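Local coordinates for protein Alp7A (Bacillus subtilis, PDB 5EC0) that binds ADP as an actin-like protein of the bacterial cytoskeleton and probably polymerises into filaments that segregate plasmid DNA, at residues A[5-10]-A[368-373]; A[14-19]-A[361-366]. All blocks are in the same frame, centred on the assembly; numbering follows the deposited sequence.

Contact 1: residues A[5-10]-A[368-373]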
loop_
_atom_site.group_PDB
_atom_site.type_symbol
_atom_site.label_atom_id
_atom_site.label_comp_id
_atom_site.label_asym_id
_atom_site.label_seq_id
_atom_site.Cartn_x
_atom_site.Cartn_y
_atom_site.Cartn_z
ATOM N N ARG A 5 -14.824 8.984 -5.599
ATOM C CA ARG A 5 -13.462 9.023 -5.073
ATOM C C ARG A 5 -12.764 7.694 -5.308
ATOM O O ARG A 5 -13.289 6.629 -4.955
ATOM C CB ARG A 5 -13.458 9.336 -3.564
ATOM C CG ARG A 5 -14.213 10.610 -3.157
ATOM C CD ARG A 5 -14.228 10.815 -1.626
ATOM N NE ARG A 5 -14.420 9.549 -0.906
ATOM C CZ ARG A 5 -15.596 8.958 -0.724
ATOM N NH1 ARG A 5 -16.693 9.520 -1.199
ATOM N NH2 ARG A 5 -15.676 7.802 -0.076
ATOM N N MET A 6 -11.588 7.737 -5.911
ATOM C CA MET A 6 -10.788 6.529 -5.999
ATOM C C MET A 6 -9.349 6.798 -5.576
ATOM O O MET A 6 -8.650 7.613 -6.177
ATOM C CB MET A 6 -10.821 5.946 -7.408
ATOM C CG MET A 6 -9.903 4.743 -7.553
ATOM S SD MET A 6 -10.222 3.902 -9.091
ATOM C CE MET A 6 -9.105 2.504 -8.964
ATOM N N ASN A 7 -8.934 6.088 -4.534
ATOM C CA ASN A 7 -7.640 6.251 -3.901
ATOM C C ASN A 7 -6.816 4.980 -4.014
ATOM O O ASN A 7 -7.285 3.905 -3.673
ATOM C CB ASN A 7 -7.830 6.639 -2.439
ATOM C CG ASN A 7 -8.521 7.988 -2.290
ATOM O OD1 ASN A 7 -8.087 8.997 -2.866
ATOM N ND2 ASN A 7 -9.599 8.011 -1.529
ATOM N N VAL A 8 -5.587 5.101 -4.488
ATOM C CA VAL A 8 -4.794 3.916 -4.826
ATOM C C VAL A 8 -3.431 3.996 -4.169
ATOM O O VAL A 8 -2.766 5.031 -4.241
ATOM C CB VAL A 8 -4.626 3.767 -6.362
ATOM C CG1 VAL A 8 -3.658 2.691 -6.695
ATOM C CG2 VAL A 8 -5.979 3.479 -7.019
ATOM N N ASP A 9 -3.062 2.909 -3.495
ATOM C CA ASP A 9 -1.725 2.677 -2.970
ATOM C C ASP A 9 -1.071 1.614 -3.860
ATOM O O ASP A 9 -1.424 0.437 -3.771
ATOM C CB ASP A 9 -1.795 2.204 -1.507
ATOM C CG ASP A 9 -0.423 2.120 -0.827
ATOM O OD1 ASP A 9 0.615 1.973 -1.510
ATOM O OD2 ASP A 9 -0.391 2.192 0.421
ATOM N N PHE A 10 -0.163 2.019 -4.748
ATOM C CA PHE A 10 0.587 1.036 -5.534
ATOM C C PHE A 10 1.750 0.489 -4.700
ATOM O O PHE A 10 2.893 0.926 -4.855
ATOM C CB PHE A 10 1.123 1.644 -6.837
ATOM C CG PHE A 10 0.063 2.077 -7.800
ATOM C CD1 PHE A 10 -0.699 1.135 -8.482
ATOM C CD2 PHE A 10 -0.153 3.428 -8.057
ATOM C CE1 PHE A 10 -1.671 1.528 -9.379
ATOM C CE2 PHE A 10 -1.127 3.830 -8.952
ATOM C CZ PHE A 10 -1.888 2.880 -9.615
ATOM N N GLY A 368 -4.915 8.040 4.579
ATOM C CA GLY A 368 -4.524 9.428 4.447
ATOM C C GLY A 368 -5.029 9.985 3.133
ATOM O O GLY A 368 -5.531 11.103 3.082
ATOM N N LEU A 369 -4.911 9.201 2.063
ATOM C CA LEU A 369 -5.512 9.603 0.798
ATOM C C LEU A 369 -7.023 9.749 0.959
ATOM O O LEU A 369 -7.615 10.701 0.458
ATOM C CB LEU A 369 -5.215 8.600 -0.314
ATOM C CG LEU A 369 -3.789 8.506 -0.856
ATOM C CD1 LEU A 369 -3.712 7.595 -2.094
ATOM C CD2 LEU A 369 -3.195 9.910 -1.152
ATOM N N GLU A 370 -7.650 8.795 1.640
ATOM C CA GLU A 370 -9.100 8.828 1.776
ATOM C C GLU A 370 -9.558 10.146 2.451
ATOM O O GLU A 370 -10.472 10.819 1.973
ATOM C CB GLU A 370 -9.589 7.602 2.555
ATOM C CG GLU A 370 -11.106 7.541 2.760
ATOM C CD GLU A 370 -11.902 7.355 1.463
ATOM O OE1 GLU A 370 -11.323 6.896 0.456
ATOM O OE2 GLU A 370 -13.114 7.669 1.455
ATOM N N VAL A 371 -8.895 10.513 3.542
ATOM C CA VAL A 371 -9.160 11.770 4.236
ATOM C C VAL A 371 -9.013 12.964 3.290
ATOM O O VAL A 371 -9.860 13.861 3.272
ATOM C CB VAL A 371 -8.198 11.962 5.446
ATOM C CG1 VAL A 371 -8.144 13.452 5.904
ATOM C CG2 VAL A 371 -8.564 11.051 6.605
ATOM N N LEU A 372 -7.939 12.985 2.501
ATOM C CA LEU A 372 -7.751 14.101 1.579
ATOM C C LEU A 372 -8.854 14.131 0.519
ATOM O O LEU A 372 -9.279 15.197 0.099
ATOM C CB LEU A 372 -6.372 14.044 0.929
ATOM C CG LEU A 372 -5.252 14.451 1.898
ATOM C CD1 LEU A 372 -3.894 14.479 1.204
ATOM C CD2 LEU A 372 -5.565 15.821 2.573
ATOM N N SER A 373 -9.337 12.970 0.101
ATOM C CA SER A 373 -10.335 12.944 -0.963
ATOM C C SER A 373 -11.691 13.396 -0.416
ATOM O O SER A 373 -12.453 14.010 -1.142
ATOM C CB SER A 373 -10.422 11.550 -1.615
ATOM O OG SER A 373 -10.987 10.599 -0.734
#

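Contact 2: residues A[14-19]-A[361-366]. With ADP (adenosine-5'-diphosphate), chain D.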
loop_
_atom_site.group_PDB
_atom_site.type_symbol
_atom_site.label_atom_id
_atom_site.label_comp_id
_atom_site.label_asym_id
_atom_site.label_seq_id
_atom_site.Cartn_x
_atom_site.Cartn_y
_atom_site.Cartn_z
ATOM N N MET A 14 1.278 -5.347 -2.235
ATOM C CA MET A 14 -0.123 -5.309 -2.614
ATOM C C MET A 14 -0.469 -3.961 -3.252
ATOM O O MET A 14 -0.051 -2.919 -2.777
ATOM C CB MET A 14 -1.035 -5.541 -1.394
ATOM C CG MET A 14 -0.892 -6.895 -0.693
ATOM S SD MET A 14 -1.342 -8.353 -1.675
ATOM C CE MET A 14 -3.101 -8.156 -1.811
ATOM N N TYR A 15 -1.215 -4.017 -4.344
ATOM C CA TYR A 15 -2.030 -2.920 -4.829
ATOM C C TYR A 15 -3.249 -2.822 -3.910
ATOM O O TYR A 15 -3.910 -3.825 -3.682
ATOM C CB TYR A 15 -2.458 -3.185 -6.285
ATOM C CG TYR A 15 -3.556 -2.288 -6.806
ATOM C CD1 TYR A 15 -4.896 -2.559 -6.535
ATOM C CD2 TYR A 15 -3.256 -1.182 -7.583
ATOM C CE1 TYR A 15 -5.904 -1.737 -7.011
ATOM C CE2 TYR A 15 -4.263 -0.358 -8.082
ATOM C CZ TYR A 15 -5.582 -0.637 -7.778
ATOM O OH TYR A 15 -6.574 0.171 -8.261
ATOM N N MET A 16 -3.539 -1.636 -3.377
ATOM C CA MET A 16 -4.701 -1.469 -2.504
ATOM C C MET A 16 -5.437 -0.232 -2.928
ATOM O O MET A 16 -4.809 0.764 -3.329
ATOM C CB MET A 16 -4.286 -1.373 -1.027
ATOM C CG MET A 16 -3.178 -2.355 -0.603
ATOM S SD MET A 16 -2.771 -2.168 1.130
ATOM C CE MET A 16 -2.297 -0.450 1.140
ATOM N N ASN A 17 -6.760 -0.255 -2.841
ATOM C CA ASN A 17 -7.424 0.938 -3.304
ATOM C C ASN A 17 -8.745 1.094 -2.524
ATOM O O ASN A 17 -9.358 0.111 -2.099
ATOM C CB ASN A 17 -7.648 0.839 -4.831
ATOM C CG ASN A 17 -8.682 -0.207 -5.200
ATOM O OD1 ASN A 17 -9.870 -0.033 -4.928
ATOM N ND2 ASN A 17 -8.208 -1.393 -5.459
ATOM N N LEU A 18 -9.210 2.319 -2.370
ATOM C CA LEU A 18 -10.560 2.525 -1.880
ATOM C C LEU A 18 -11.392 3.182 -2.972
ATOM O O LEU A 18 -11.021 4.232 -3.515
ATOM C CB LEU A 18 -10.565 3.395 -0.620
ATOM C CG LEU A 18 -9.975 2.904 0.697
ATOM C CD1 LEU A 18 -9.667 4.104 1.613
ATOM C CD2 LEU A 18 -10.983 1.988 1.354
ATOM N N ILE A 19 -12.511 2.560 -3.301
ATOM C CA ILE A 19 -13.396 3.095 -4.324
ATOM C C ILE A 19 -14.731 3.391 -3.691
ATOM O O ILE A 19 -15.432 2.476 -3.279
ATOM C CB ILE A 19 -13.573 2.115 -5.491
ATOM C CG1 ILE A 19 -12.201 1.739 -6.069
ATOM C CG2 ILE A 19 -14.443 2.723 -6.548
ATOM C CD1 ILE A 19 -12.238 0.611 -7.070
ATOM N N ALA A 361 -1.993 0.233 10.620
ATOM C CA ALA A 361 -0.652 0.553 10.160
ATOM C C ALA A 361 -0.465 0.205 8.680
ATOM O O ALA A 361 0.090 0.997 7.923
ATOM C CB ALA A 361 0.382 -0.156 11.011
ATOM N N ARG A 362 -0.936 -0.963 8.256
ATOM C CA ARG A 362 -0.777 -1.328 6.853
ATOM C C ARG A 362 -1.562 -0.395 5.905
ATOM O O ARG A 362 -1.147 -0.160 4.776
ATOM C CB ARG A 362 -1.195 -2.777 6.612
ATOM C CG ARG A 362 -0.760 -3.288 5.258
ATOM C CD ARG A 362 -0.844 -4.840 5.162
ATOM N NE ARG A 362 -2.220 -5.344 5.167
ATOM C CZ ARG A 362 -2.914 -5.606 4.061
ATOM N NH1 ARG A 362 -2.353 -5.419 2.875
ATOM N NH2 ARG A 362 -4.159 -6.064 4.131
ATOM N N LEU A 363 -2.683 0.147 6.368
ATOM C CA LEU A 363 -3.548 0.930 5.490
ATOM C C LEU A 363 -3.445 2.441 5.692
ATOM O O LEU A 363 -4.195 3.192 5.065
ATOM C CB LEU A 363 -5.001 0.505 5.669
ATOM C CG LEU A 363 -5.353 -0.948 5.320
ATOM C CD1 LEU A 363 -6.878 -1.160 5.292
ATOM C CD2 LEU A 363 -4.720 -1.374 4.015
ATOM N N LEU A 364 -2.510 2.887 6.534
ATOM C CA LEU A 364 -2.465 4.302 6.939
ATOM C C LEU A 364 -2.268 5.273 5.754
ATOM O O LEU A 364 -2.950 6.307 5.671
ATOM C CB LEU A 364 -1.361 4.524 7.987
ATOM C CG LEU A 364 -1.598 5.700 8.938
ATOM C CD1 LEU A 364 -2.824 5.429 9.816
ATOM C CD2 LEU A 364 -0.370 5.996 9.809
ATOM N N ASN A 365 -1.340 4.958 4.850
ATOM C CA ASN A 365 -1.141 5.795 3.656
ATOM C C ASN A 365 -2.454 5.944 2.857
ATOM O O ASN A 365 -2.891 7.067 2.552
ATOM C CB ASN A 365 -0.040 5.216 2.755
ATOM C CG ASN A 365 1.374 5.581 3.222
ATOM O OD1 ASN A 365 1.624 6.692 3.686
ATOM N ND2 ASN A 365 2.294 4.631 3.111
ATOM N N LEU A 366 -3.077 4.807 2.539
ATOM C CA LEU A 366 -4.363 4.769 1.832
ATOM C C LEU A 366 -5.432 5.612 2.533
ATOM O O LEU A 366 -6.180 6.355 1.899
ATOM C CB LEU A 366 -4.856 3.331 1.713
ATOM C CG LEU A 366 -6.119 3.060 0.906
ATOM C CD1 LEU A 366 -6.044 3.752 -0.420
ATOM C CD2 LEU A 366 -6.292 1.537 0.703
HETATM P PB ADP D . 5.571 -2.818 0.590
HETATM O O1B ADP D . 4.522 -2.034 -0.188
HETATM O O2B ADP D . 7.005 -2.335 0.453
HETATM O O3B ADP D . 5.491 -4.322 0.480
HETATM P PA ADP D . 3.759 -2.797 2.849
HETATM O O1A ADP D . 2.704 -3.181 1.835
HETATM O O2A ADP D . 3.483 -1.692 3.853
HETATM O O3A ADP D . 5.189 -2.517 2.136
HETATM O "O5'" ADP D . 4.172 -4.098 3.677
HETATM C "C5'" ADP D . 4.042 -5.413 3.151
HETATM C "C4'" ADP D . 4.176 -6.310 4.364
HETATM O "O4'" ADP D . 2.965 -6.229 5.109
HETATM C "C3'" ADP D . 4.357 -7.782 4.045
HETATM O "O3'" ADP D . 5.736 -8.143 4.117
HETATM C "C2'" ADP D . 3.582 -8.499 5.134
HETATM O "O2'" ADP D . 4.526 -9.131 5.999
HETATM C "C1'" ADP D . 2.843 -7.406 5.896
HETATM N N9 ADP D . 1.406 -7.681 6.123
HETATM C C8 ADP D . 0.811 -7.516 7.324
HETATM N N7 ADP D . -0.504 -7.826 7.263
HETATM C C5 ADP D . -0.766 -8.184 5.997
HETATM C C6 ADP D . -1.983 -8.627 5.289
HETATM N N6 ADP D . -3.158 -8.727 5.969
HETATM N N1 ADP D . -1.870 -8.909 3.973
HETATM C C2 ADP D . -0.683 -8.805 3.331
HETATM N N3 ADP D . 0.479 -8.407 3.908
HETATM C C4 ADP D . 0.493 -8.092 5.236
#

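Contact 1: residues A[5-10]-A[368-373]
Polar side chains of Arg5 and Asn7 meet Glu370 and Ser373 in a buried contact between strand 2-10 and the C-terminal helix 364-386. The short strand and helix axes run roughly antiparallel, 156° apart and 8.3 Å at closest approach. Arg5 grips Glu370 side-on. Its NH2 lies 3.0 Å from OE2 of Glu370, on the syn lone pair, and its NE makes a longer bond to the same oxygen from above the carboxylate plane. OE2 of Glu370 also forms a salt bridge with NE of Arg374, so two arginines share this oxygen. The other carboxylate oxygen, OE1 of Glu370, accepts ND2 of Asn7 at 2.9 Å. The amide and carboxylate planes are turned 84° apart. ND2 of Asn7 also gives a nearly straight bond of 3.0 Å to OG of Ser373. That hydroxyl in turn donates to Glu370 O, one helical turn back, at 2.8 Å. OD1 of Asn7 is taken by Gln126 of the neighbouring strand 119-129, which helps fix the amide rotation. CB of Leu369 packs 3.9 Å from CB of Asn7. Its CD1 lies against Val8 O, which bonds to OG1 of Thr127. The arrangement is a helix packed on a sheet, here within the actin-type ATPase fold.

Contact 2: residues A[14-19]-A[361-366]
Arg362 is part of the ADP pocket and stands just ahead of the C-terminal helix, where the segment 361-366 packs on strand 14-19. Its chain bends at chi3 (69°), and NE lies over the adenine, 3.3 Å from C6 of ADP. The flat guanidinium lays one face on the base, and C6 of ADP lies over it, away from its centre. Met16 approaches from the strand. Its SD lies 3.7 Å from NH1 of Arg362 and 3.6 Å from CD2 of Leu363, the N-cap residue of the helix. The bend at chi3 of Met16 (-58°) carries CE to 3.8 Å from Arg362 O. Farther along the strand the contact is between apolar side chains. CD2 of Leu366 touches CB of Met16 at 3.9 Å, and CG of Leu366 packs against CD1 of Leu18 at 3.8 Å. No hydrogen bond joins the two segments. The polar end of Arg362 is held from outside them, by a salt bridge from NH2 to Glu25 on strand 22-33. This pairing probably helps keep the guanidinium over the base, where its positive charge is consistent with a cation-pi contribution. Met16 and the leucines supply apolar packing beside Arg362, between the strand and the start of the helix.

How the contacts relate
Contacts 1 and 2 join the same two elements of the fold, the C-terminal helix 364-386 with its lead-in and one sheet. Strands 2-10 and 14-19 are antiparallel neighbours in that sheet. Their backbones bond at Asp9 N to Met16 O and at Asn7 O to Leu18 N, both 2.8 Å. The contact centres lie 8 Å apart, and contact 2 is nested inside the chain loop closed by contact 1. Contact 1 is the more buried, yet it is mostly polar, with a salt bridge and hydrogen bonds. Contact 2 is partly buried, closer to the chain centre and mainly apolar. It alone reaches ADP directly.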